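Local coordinates for protein neuraminidase (Influenza A virus, PDB 4FVK) that is a neuraminidase-like, calcium-binding beta-propeller of bat influenza A virus, in a family whose members remove terminal sialic acid from viral and cellular glycoconjugates, at residues Ile156-Ser161 / Asn210-Thr215; Asn171-Val176 / Asn218-Ala223; Asp222-Leu227 / Ile238-Asn243; Ile274-Pro279 / Asn301-Glu306. All coordinates share one frame; numbering follows the deposited sequence.

Contact 1 of 4, residues Ile156-Ser161 / Asn210-Thr215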
# COMPACT_ATOMS: atom_id res chain seq x y z
N ILE A 156 -29.30 2.93 0.74
CA ILE A 156 -29.55 4.34 0.47
C ILE A 156 -29.61 5.18 1.74
O ILE A 156 -30.43 4.93 2.62
CB ILE A 156 -30.88 4.48 -0.33
CG1 ILE A 156 -30.74 3.81 -1.70
CG2 ILE A 156 -31.29 5.93 -0.44
CD1 ILE A 156 -29.71 4.49 -2.63
N CYS A 157 -28.77 6.19 1.83
CA CYS A 157 -28.71 7.03 3.01
C CYS A 157 -29.21 8.43 2.71
O CYS A 157 -28.75 9.06 1.78
CB CYS A 157 -27.26 7.11 3.55
SG CYS A 157 -26.61 5.57 4.24
N ILE A 158 -30.13 8.94 3.51
CA ILE A 158 -30.55 10.33 3.37
C ILE A 158 -30.46 10.99 4.73
O ILE A 158 -31.18 10.61 5.65
CB ILE A 158 -32.03 10.43 2.96
CG1 ILE A 158 -32.34 9.56 1.75
CG2 ILE A 158 -32.40 11.89 2.70
CD1 ILE A 158 -33.84 9.46 1.47
N GLU A 159 -29.59 11.98 4.87
CA GLU A 159 -29.49 12.70 6.15
C GLU A 159 -29.34 11.81 7.38
O GLU A 159 -29.94 12.10 8.41
CB GLU A 159 -30.75 13.55 6.38
CG GLU A 159 -31.06 14.52 5.28
CD GLU A 159 -31.74 15.76 5.83
OE1 GLU A 159 -32.84 16.13 5.34
OE2 GLU A 159 -31.16 16.37 6.76
N GLY A 160 -28.59 10.71 7.29
CA GLY A 160 -28.31 9.91 8.48
C GLY A 160 -29.21 8.69 8.64
O GLY A 160 -28.95 7.83 9.46
N SER A 161 -30.28 8.63 7.86
CA SER A 161 -31.12 7.45 7.85
C SER A 161 -30.80 6.63 6.61
O SER A 161 -30.79 7.18 5.50
CB SER A 161 -32.59 7.85 7.87
OG SER A 161 -32.87 8.66 9.00
N ASN A 210 -35.60 13.65 -1.66
CA ASN A 210 -35.95 12.98 -0.41
C ASN A 210 -36.74 11.69 -0.61
O ASN A 210 -37.30 11.16 0.33
CB ASN A 210 -36.73 13.90 0.52
CG ASN A 210 -35.83 14.82 1.32
OD1 ASN A 210 -34.70 14.46 1.63
ND2 ASN A 210 -36.34 16.00 1.65
N LEU A 211 -36.79 11.20 -1.84
CA LEU A 211 -37.45 9.94 -2.12
C LEU A 211 -36.41 8.86 -2.35
O LEU A 211 -35.25 9.14 -2.67
CB LEU A 211 -38.27 10.06 -3.39
CG LEU A 211 -39.79 10.24 -3.40
CD1 LEU A 211 -40.34 10.75 -2.08
CD2 LEU A 211 -40.15 11.18 -4.52
N ILE A 212 -36.82 7.61 -2.21
CA ILE A 212 -35.97 6.55 -2.67
C ILE A 212 -36.70 5.67 -3.67
O ILE A 212 -37.85 5.28 -3.46
CB ILE A 212 -35.30 5.80 -1.48
CG1 ILE A 212 -35.29 4.32 -1.73
CG2 ILE A 212 -35.93 6.19 -0.14
CD1 ILE A 212 -34.13 3.92 -2.46
N LYS A 213 -36.04 5.40 -4.80
CA LYS A 213 -36.62 4.63 -5.90
C LYS A 213 -35.80 3.40 -6.17
O LYS A 213 -34.58 3.44 -6.09
CB LYS A 213 -36.69 5.50 -7.14
CG LYS A 213 -37.34 6.86 -6.87
CD LYS A 213 -37.49 7.66 -8.14
CE LYS A 213 -37.97 9.07 -7.86
NZ LYS A 213 -38.12 9.80 -9.15
N CYS A 214 -36.45 2.29 -6.49
CA CYS A 214 -35.75 1.02 -6.63
C CYS A 214 -36.34 0.25 -7.78
O CYS A 214 -37.54 0.35 -8.05
CB CYS A 214 -35.92 0.14 -5.38
SG CYS A 214 -35.30 0.80 -3.85
N THR A 215 -35.51 -0.55 -8.43
CA THR A 215 -35.98 -1.43 -9.49
C THR A 215 -35.74 -2.83 -8.98
O THR A 215 -34.64 -3.11 -8.48
CB THR A 215 -35.17 -1.24 -10.78
OG1 THR A 215 -35.32 0.10 -11.25
CG2 THR A 215 -35.67 -2.17 -11.86
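I156 and I212 reach toward each other tip to tip and form the tightest apolar pair here. I156 CG1 lies 3.5 Å from I212 CD1, closer than two such carbons usually sit. I156 CG1 stands anti to the carbonyl carbon (chi1 -64°), which turns this branch to the I212 methyl. CB and CG2 of I156 also lie near the same methyl. I158, two residues further along the strand, joins in, and its CD1 is 4.2 Å from I212 CG2. C205 and T207 of strand 203-208 touch these isoleucines from outside the two segments.

The second kind of contact is apolar against polar. The I158 side chain crosses that of N210 at a slant, and I158 CG2 rests 3.6 Å from N210 OD1. The E159 carboxylate approaches the N210 amide only loosely and has its salt bridge with R13.

Between the two segments the backbones share no bond. Within 156-161, I158 to S161 is a type I' turn, closed by I158 N to S161 O at 2.7 Å and by S161 N to I158 O at 3.1 Å.

Strands 156-158 and 211-215 run antiparallel, at 170°, with axes 8.9 Å apart. They belong to two different four-stranded antiparallel sheets, as in adjoining blades of a beta-propeller. Side chains, not paired backbones, make the join, mostly through branched aliphatic groups.

Contact 2 of 4, residues Asn171-Val176 / Asn218-Ala223. With CA (calcium ion), chain D.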
# COMPACT_ATOMS: atom_id res chain seq x y z
N ASN A 171 -39.50 -19.52 -1.27
CA ASN A 171 -39.87 -19.60 -2.68
C ASN A 171 -40.24 -18.26 -3.31
O ASN A 171 -40.82 -17.40 -2.66
CB ASN A 171 -41.05 -20.57 -2.87
CG ASN A 171 -40.64 -22.03 -2.74
OD1 ASN A 171 -39.55 -22.43 -3.15
ND2 ASN A 171 -41.52 -22.84 -2.16
N VAL A 172 -39.93 -18.10 -4.60
CA VAL A 172 -40.32 -16.91 -5.32
C VAL A 172 -41.84 -16.91 -5.47
O VAL A 172 -42.45 -15.85 -5.61
CB VAL A 172 -39.60 -16.81 -6.68
CG1 VAL A 172 -38.10 -16.64 -6.46
CG2 VAL A 172 -39.88 -18.04 -7.54
N ASN A 173 -42.41 -18.12 -5.43
CA ASN A 173 -43.84 -18.38 -5.20
C ASN A 173 -44.46 -17.42 -4.21
O ASN A 173 -45.50 -16.84 -4.48
CB ASN A 173 -44.02 -19.81 -4.62
CG ASN A 173 -44.25 -20.85 -5.69
OD1 ASN A 173 -44.75 -20.55 -6.77
ND2 ASN A 173 -43.90 -22.10 -5.39
N GLN A 174 -43.87 -17.30 -3.02
CA GLN A 174 -44.30 -16.26 -2.09
C GLN A 174 -43.19 -15.77 -1.19
O GLN A 174 -43.01 -16.20 -0.05
CB GLN A 174 -45.57 -16.62 -1.31
CG GLN A 174 -46.31 -15.38 -0.76
CD GLN A 174 -46.60 -14.30 -1.82
OE1 GLN A 174 -46.86 -14.60 -3.00
NE2 GLN A 174 -46.57 -13.04 -1.39
N SER A 175 -42.44 -14.85 -1.77
CA SER A 175 -41.39 -14.16 -1.09
C SER A 175 -42.04 -13.06 -0.27
O SER A 175 -43.16 -12.63 -0.56
CB SER A 175 -40.49 -13.54 -2.14
OG SER A 175 -41.26 -12.72 -3.01
N VAL A 176 -41.33 -12.60 0.74
CA VAL A 176 -41.76 -11.48 1.55
C VAL A 176 -40.64 -10.44 1.46
O VAL A 176 -39.47 -10.79 1.45
CB VAL A 176 -41.95 -11.93 3.01
CG1 VAL A 176 -42.26 -10.76 3.93
CG2 VAL A 176 -43.06 -12.97 3.07
N ASN A 218 -38.22 -9.65 -10.82
CA ASN A 218 -39.26 -10.64 -10.53
C ASN A 218 -38.80 -11.99 -11.05
O ASN A 218 -38.78 -12.22 -12.26
CB ASN A 218 -40.59 -10.25 -11.19
CG ASN A 218 -41.76 -11.13 -10.75
OD1 ASN A 218 -41.64 -12.35 -10.63
ND2 ASN A 218 -42.89 -10.50 -10.51
N LEU A 219 -38.42 -12.89 -10.14
CA LEU A 219 -37.94 -14.20 -10.54
C LEU A 219 -39.07 -15.22 -10.74
O LEU A 219 -38.83 -16.35 -11.18
CB LEU A 219 -36.94 -14.74 -9.51
CG LEU A 219 -35.62 -13.98 -9.31
CD1 LEU A 219 -34.82 -14.63 -8.19
CD2 LEU A 219 -34.80 -13.95 -10.57
N TRP A 220 -40.30 -14.80 -10.43
CA TRP A 220 -41.48 -15.67 -10.44
C TRP A 220 -42.30 -15.58 -11.74
O TRP A 220 -42.35 -16.54 -12.51
CB TRP A 220 -42.37 -15.36 -9.22
CG TRP A 220 -43.69 -16.08 -9.14
CD1 TRP A 220 -44.05 -17.24 -9.78
CD2 TRP A 220 -44.85 -15.67 -8.39
NE1 TRP A 220 -45.35 -17.57 -9.47
CE2 TRP A 220 -45.86 -16.62 -8.62
CE3 TRP A 220 -45.12 -14.59 -7.54
CZ2 TRP A 220 -47.11 -16.53 -8.02
CZ3 TRP A 220 -46.37 -14.51 -6.95
CH2 TRP A 220 -47.35 -15.47 -7.19
N ASN A 221 -42.90 -14.42 -12.02
CA ASN A 221 -43.89 -14.33 -13.11
C ASN A 221 -43.86 -13.07 -13.96
O ASN A 221 -44.92 -12.62 -14.41
CB ASN A 221 -45.30 -14.47 -12.52
CG ASN A 221 -45.57 -13.45 -11.42
OD1 ASN A 221 -44.78 -12.52 -11.21
ND2 ASN A 221 -46.69 -13.61 -10.72
N ASP A 222 -42.69 -12.48 -14.21
CA ASP A 222 -42.67 -11.21 -14.93
C ASP A 222 -41.30 -10.99 -15.58
O ASP A 222 -40.26 -11.19 -14.95
CB ASP A 222 -43.04 -10.08 -13.97
CG ASP A 222 -43.48 -8.82 -14.67
OD1 ASP A 222 -43.57 -8.79 -15.91
OD2 ASP A 222 -43.77 -7.83 -13.97
N ALA A 223 -41.33 -10.57 -16.85
CA ALA A 223 -40.14 -10.22 -17.58
C ALA A 223 -40.00 -8.71 -17.62
O ALA A 223 -39.00 -8.19 -18.11
CB ALA A 223 -40.17 -10.80 -18.99
CA CA D . -38.30 -12.46 -14.48
O HOH W 1 -37.93 -13.04 -16.79
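The side chains of V172 and W220 lie alongside and point opposite ways. V172 CG2 meets W220 CB at 4.0 Å, near the root of the indole. The V172 carbonyl O comes obliquely to the ring, 3.5 Å from W220 CE3. The ring itself extends toward N173, because W220 CG stands anti to the backbone N (chi1 175°). Over one face lies the N173 carbonyl O, 3.5 Å above the W220 ring plane and offset toward the rim. Over the opposite face sits N221 ND2, above the ring centre, and this amide also bonds G197 O. The indole is thus held between a backbone carbonyl and a side-chain amide. The N173 amide plane stands almost upright on the ring plane, at 85°.

Loop 218-223 is part of the calcium site of the neuraminidase propeller. N218 O and D222 O bind the calcium ion, at 2.3 Å for N218 O, along with a water, D248, G266 and G268. N218 OD1 shapes the loop by accepting two backbone N-H groups. W220 N reaches it at 2.8 Å in the carbonyl plane, forming an Asx turn. N221 N meets N218 OD1 from above that plane.

V172 crosses L219 at about a right angle, with V172 CG1 3.8 Å from L219 CB. Beyond the two segments, L219 has a backbone bond with G268, and its N-H is bonded to N199 OD1.

Contact 3 of 4, residues Asp222-Leu227 / Ile238-Asn243; sequences DAKRPL and IVEPCN. With CA (calcium ion), chain D.
K224 NZ is gripped by two carbonyl oxygens of the facing segment, P241 O and N243 O, each 3.0 Å from it. K260 O is a further partner. The bond to N243 O runs nearly along its C=O axis, while at P241 O the donor is tilted from the carbonyl plane. The lysine chain is extended beyond CG, and this carries NZ past E240 to the carbonyls. On the way K224 CB lies 3.3 Å from E240 OE2.

The carboxylates of D222 and E240 come from opposite directions, with planes only 14° apart. D222 OD2 and E240 OE2 are 2.6 Å apart, so one acid probably carries a proton. D222 OD1 accepts the N-H of K224 at 2.9 Å from above the carboxylate plane, an Asx turn, and also bonds A262 N.

L227 and V239 form a hydrogen-bonded antiparallel pair: L227 N to V239 O is 3.0 Å and V239 N to L227 O is 2.9 Å. L227 CD1 packs on P241 CG at 3.6 Å.

D222 O binds the calcium ion. The whole is a calcium-site loop running into the outer strand pair, 227-230 and 236-239, of a four-stranded propeller blade.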
# COMPACT_ATOMS: atom_id res chain seq x y z
N ASP A 222 -42.69 -12.48 -14.21
CA ASP A 222 -42.67 -11.21 -14.93
C ASP A 222 -41.30 -10.99 -15.58
O ASP A 222 -40.26 -11.19 -14.95
CB ASP A 222 -43.04 -10.08 -13.97
CG ASP A 222 -43.48 -8.82 -14.67
OD1 ASP A 222 -43.57 -8.79 -15.91
OD2 ASP A 222 -43.77 -7.83 -13.97
N ALA A 223 -41.33 -10.57 -16.85
CA ALA A 223 -40.14 -10.22 -17.58
C ALA A 223 -40.00 -8.71 -17.62
O ALA A 223 -39.00 -8.19 -18.11
CB ALA A 223 -40.17 -10.80 -18.99
N LYS A 224 -41.03 -8.01 -17.16
CA LYS A 224 -40.88 -6.58 -16.87
C LYS A 224 -40.33 -6.54 -15.46
O LYS A 224 -40.41 -7.55 -14.76
CB LYS A 224 -42.21 -5.85 -16.91
CG LYS A 224 -42.64 -5.34 -18.30
CD LYS A 224 -44.06 -4.78 -18.22
CE LYS A 224 -44.64 -4.41 -19.57
NZ LYS A 224 -45.99 -3.80 -19.39
N ARG A 225 -39.81 -5.39 -15.06
CA ARG A 225 -39.19 -5.20 -13.77
C ARG A 225 -40.13 -4.37 -12.93
O ARG A 225 -40.55 -3.31 -13.36
CB ARG A 225 -37.87 -4.43 -13.92
CG ARG A 225 -36.79 -5.19 -14.66
CD ARG A 225 -35.38 -4.50 -14.58
NE ARG A 225 -34.38 -5.35 -15.20
CZ ARG A 225 -33.86 -6.42 -14.62
NH1 ARG A 225 -34.21 -6.74 -13.38
NH2 ARG A 225 -32.97 -7.16 -15.28
N PRO A 226 -40.46 -4.84 -11.73
CA PRO A 226 -41.30 -4.01 -10.87
C PRO A 226 -40.53 -2.84 -10.26
O PRO A 226 -39.32 -2.93 -10.07
CB PRO A 226 -41.79 -4.98 -9.79
CG PRO A 226 -40.84 -6.14 -9.85
CD PRO A 226 -40.42 -6.24 -11.28
N LEU A 227 -41.22 -1.75 -9.98
CA LEU A 227 -40.59 -0.55 -9.46
C LEU A 227 -41.17 -0.19 -8.11
O LEU A 227 -42.39 -0.23 -7.92
CB LEU A 227 -40.79 0.64 -10.41
CG LEU A 227 -40.10 0.71 -11.78
CD1 LEU A 227 -40.41 -0.46 -12.65
CD2 LEU A 227 -40.61 1.93 -12.51
N ILE A 238 -45.79 0.47 -5.37
CA ILE A 238 -45.18 -0.44 -6.32
C ILE A 238 -45.91 -0.34 -7.65
O ILE A 238 -47.12 -0.60 -7.71
CB ILE A 238 -45.24 -1.89 -5.82
CG1 ILE A 238 -44.26 -2.08 -4.65
CG2 ILE A 238 -44.94 -2.84 -6.97
CD1 ILE A 238 -44.40 -3.39 -3.90
N VAL A 239 -45.21 0.04 -8.71
CA VAL A 239 -45.82 0.15 -10.03
C VAL A 239 -45.11 -0.68 -11.10
O VAL A 239 -43.92 -1.01 -10.98
CB VAL A 239 -45.91 1.61 -10.53
CG1 VAL A 239 -46.60 2.49 -9.50
CG2 VAL A 239 -44.52 2.15 -10.90
N GLU A 240 -45.85 -0.98 -12.15
CA GLU A 240 -45.38 -1.78 -13.26
C GLU A 240 -45.07 -0.86 -14.44
O GLU A 240 -45.83 0.08 -14.70
CB GLU A 240 -46.47 -2.77 -13.65
CG GLU A 240 -46.08 -3.74 -14.75
CD GLU A 240 -45.28 -4.91 -14.23
OE1 GLU A 240 -45.01 -4.96 -13.01
OE2 GLU A 240 -44.93 -5.78 -15.04
N PRO A 241 -43.96 -1.10 -15.15
CA PRO A 241 -43.70 -0.30 -16.36
C PRO A 241 -44.83 -0.49 -17.36
O PRO A 241 -45.38 -1.59 -17.43
CB PRO A 241 -42.39 -0.90 -16.92
CG PRO A 241 -41.77 -1.62 -15.77
CD PRO A 241 -42.93 -2.14 -14.94
N CYS A 242 -45.18 0.56 -18.10
CA CYS A 242 -46.37 0.54 -18.95
C CYS A 242 -46.04 0.53 -20.45
O CYS A 242 -46.93 0.66 -21.28
CB CYS A 242 -47.31 1.70 -18.61
SG CYS A 242 -48.04 1.59 -16.96
N ASN A 243 -44.77 0.39 -20.79
CA ASN A 243 -44.41 0.13 -22.17
C ASN A 243 -44.69 -1.34 -22.50
O ASN A 243 -45.32 -2.05 -21.72
CB ASN A 243 -42.95 0.50 -22.46
CG ASN A 243 -41.96 -0.24 -21.57
OD1 ASN A 243 -42.34 -1.00 -20.68
ND2 ASN A 243 -40.68 -0.01 -21.82
CA CA D . -38.30 -12.46 -14.48
O HOH W 1 -37.93 -13.04 -16.79

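Contact 4 of 4, residues Ile274-Pro279 / Asn301-Glu306. With ZN (zinc ion), chain F.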
# COMPACT_ATOMS: atom_id res chain seq x y z
N ILE A 274 -33.90 0.49 -13.79
CA ILE A 274 -34.64 1.43 -14.62
C ILE A 274 -34.53 2.81 -13.99
O ILE A 274 -34.81 2.97 -12.82
CB ILE A 274 -36.14 1.03 -14.67
CG1 ILE A 274 -36.33 -0.28 -15.44
CG2 ILE A 274 -36.98 2.17 -15.24
CD1 ILE A 274 -37.79 -0.71 -15.63
N LEU A 275 -34.11 3.81 -14.74
CA LEU A 275 -34.04 5.15 -14.17
C LEU A 275 -35.45 5.75 -14.21
O LEU A 275 -35.96 6.08 -15.28
CB LEU A 275 -33.03 6.02 -14.93
CG LEU A 275 -32.83 7.41 -14.31
CD1 LEU A 275 -32.37 7.30 -12.85
CD2 LEU A 275 -31.87 8.27 -15.15
N ASP A 276 -36.06 5.88 -13.04
CA ASP A 276 -37.52 6.11 -12.94
C ASP A 276 -37.77 7.60 -12.84
O ASP A 276 -38.22 8.11 -11.82
CB ASP A 276 -38.08 5.35 -11.72
CG ASP A 276 -39.60 5.55 -11.52
OD1 ASP A 276 -40.33 5.90 -12.47
OD2 ASP A 276 -40.08 5.33 -10.39
N GLU A 277 -37.43 8.31 -13.90
CA GLU A 277 -37.60 9.75 -13.92
C GLU A 277 -38.40 10.12 -15.18
O GLU A 277 -38.86 9.24 -15.92
CB GLU A 277 -36.23 10.44 -13.93
CG GLU A 277 -35.31 10.03 -12.77
CD GLU A 277 -35.82 10.51 -11.42
OE1 GLU A 277 -35.73 9.75 -10.44
OE2 GLU A 277 -36.31 11.66 -11.35
N LYS A 278 -38.55 11.41 -15.43
CA LYS A 278 -39.04 11.90 -16.72
C LYS A 278 -38.00 12.85 -17.32
O LYS A 278 -37.80 13.95 -16.82
CB LYS A 278 -40.40 12.60 -16.58
CG LYS A 278 -41.57 11.67 -16.37
CD LYS A 278 -42.91 12.42 -16.47
CE LYS A 278 -44.09 11.56 -15.99
NZ LYS A 278 -45.41 12.27 -16.10
N PRO A 279 -37.33 12.43 -18.40
CA PRO A 279 -37.43 11.14 -19.09
C PRO A 279 -36.92 9.94 -18.26
O PRO A 279 -36.13 10.08 -17.34
CB PRO A 279 -36.51 11.33 -20.30
CG PRO A 279 -36.46 12.79 -20.51
CD PRO A 279 -36.44 13.35 -19.12
N ASN A 301 -41.54 10.46 -21.69
CA ASN A 301 -42.73 10.61 -20.87
C ASN A 301 -42.74 9.77 -19.57
O ASN A 301 -43.74 9.72 -18.87
CB ASN A 301 -43.99 10.31 -21.70
CG ASN A 301 -44.25 11.35 -22.77
OD1 ASN A 301 -44.00 12.55 -22.57
ND2 ASN A 301 -44.77 10.91 -23.91
N GLY A 302 -41.64 9.10 -19.26
CA GLY A 302 -41.57 8.34 -18.02
C GLY A 302 -41.98 6.90 -18.22
O GLY A 302 -42.56 6.54 -19.24
N ILE A 303 -41.70 6.07 -17.22
CA ILE A 303 -41.89 4.64 -17.35
C ILE A 303 -43.36 4.23 -17.29
O ILE A 303 -43.73 3.10 -17.63
CB ILE A 303 -41.11 3.90 -16.24
CG1 ILE A 303 -40.90 2.43 -16.61
CG2 ILE A 303 -41.84 4.05 -14.90
CD1 ILE A 303 -40.08 2.22 -17.89
N GLU A 304 -44.23 5.13 -16.85
CA GLU A 304 -45.65 4.80 -16.84
C GLU A 304 -46.39 5.33 -18.07
O GLU A 304 -47.61 5.35 -18.11
CB GLU A 304 -46.33 5.23 -15.55
CG GLU A 304 -45.86 4.44 -14.35
CD GLU A 304 -46.57 4.81 -13.08
OE1 GLU A 304 -46.16 5.81 -12.44
OE2 GLU A 304 -47.54 4.10 -12.72
N SER A 305 -45.62 5.74 -19.08
CA SER A 305 -46.20 6.12 -20.35
C SER A 305 -46.26 4.91 -21.27
O SER A 305 -46.05 3.78 -20.82
CB SER A 305 -45.38 7.24 -21.00
OG SER A 305 -44.13 6.77 -21.48
N GLU A 306 -46.54 5.15 -22.55
CA GLU A 306 -46.64 4.07 -23.53
C GLU A 306 -45.25 3.61 -23.95
O GLU A 306 -45.07 2.53 -24.51
CB GLU A 306 -47.47 4.51 -24.74
CG GLU A 306 -47.14 5.91 -25.24
CD GLU A 306 -47.39 6.10 -26.72
OE1 GLU A 306 -46.63 6.86 -27.36
OE2 GLU A 306 -48.34 5.48 -27.25
ZN ZN F . -45.86 8.67 -26.99
O HOH W 2 -40.39 7.45 -14.90
O HOH W 3 -47.55 9.38 -26.00
O HOH W 4 -45.25 8.14 -25.11
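The backbones of E277 and G302 come together where the CA of G302 points a C-H at E277 O, 3.5 Å away, beside a type I turn from G302 to S305. D276 is the centre of an inverse gamma turn on the other segment.

Water 2 joins the two segments. It donates to E277 O at 2.6 Å and to D276 OD1 at 2.9 Å, and accepts from I303 N at 3.0 Å. D276 CG stands anti to the backbone N (chi1 179°). This places OD1 by the water and also against I303 CG2, at 3.4 Å. D276 OD2 forms a salt bridge with R229.

I303 crosses I274 at about a right angle, with CD1 of I303 4.1 Å from CG2 of I274. L227 of strand 227-230 touches both isoleucines. K278 lies alongside the N301 backbone, its extended chain passing N301 O with CE.

Within 301-306, G302 O accepts from both the N-H and the hydroxyl of S305. The hydroxyl bond, S305 OG to G302 O, is 2.7 Å and lies in the carbonyl plane. Both bonds of S305 converge on this one oxygen and hold the turn.

Past this turn, E306 OE1 and two waters bind a zinc ion, a site that includes T308. The arrangement is two propeller loops bridged by water, one of them leading into a surface zinc site.

In the fold
Contact 3 is the buried one of the four; contact 2 lies at the surface, and contacts 1 and 4 are partly buried. Contacts 1 and 3 reach the same sheet: 211-217 and 227-230 are its two middle strands. Contact 1 is mainly aliphatic and lies between sheets, whereas contact 3 mixes backbone pairing, a close pair of acids and a lysine. Contacts 2 and 3 share D222 and A223, and with them the calcium ion. Contact 4 relies on water and turns instead. It is tied to contact 3 through C242 N and I303 O, and to contact 1 by the K213-E277 salt bridge. Its metal is zinc, remote from the calcium loop.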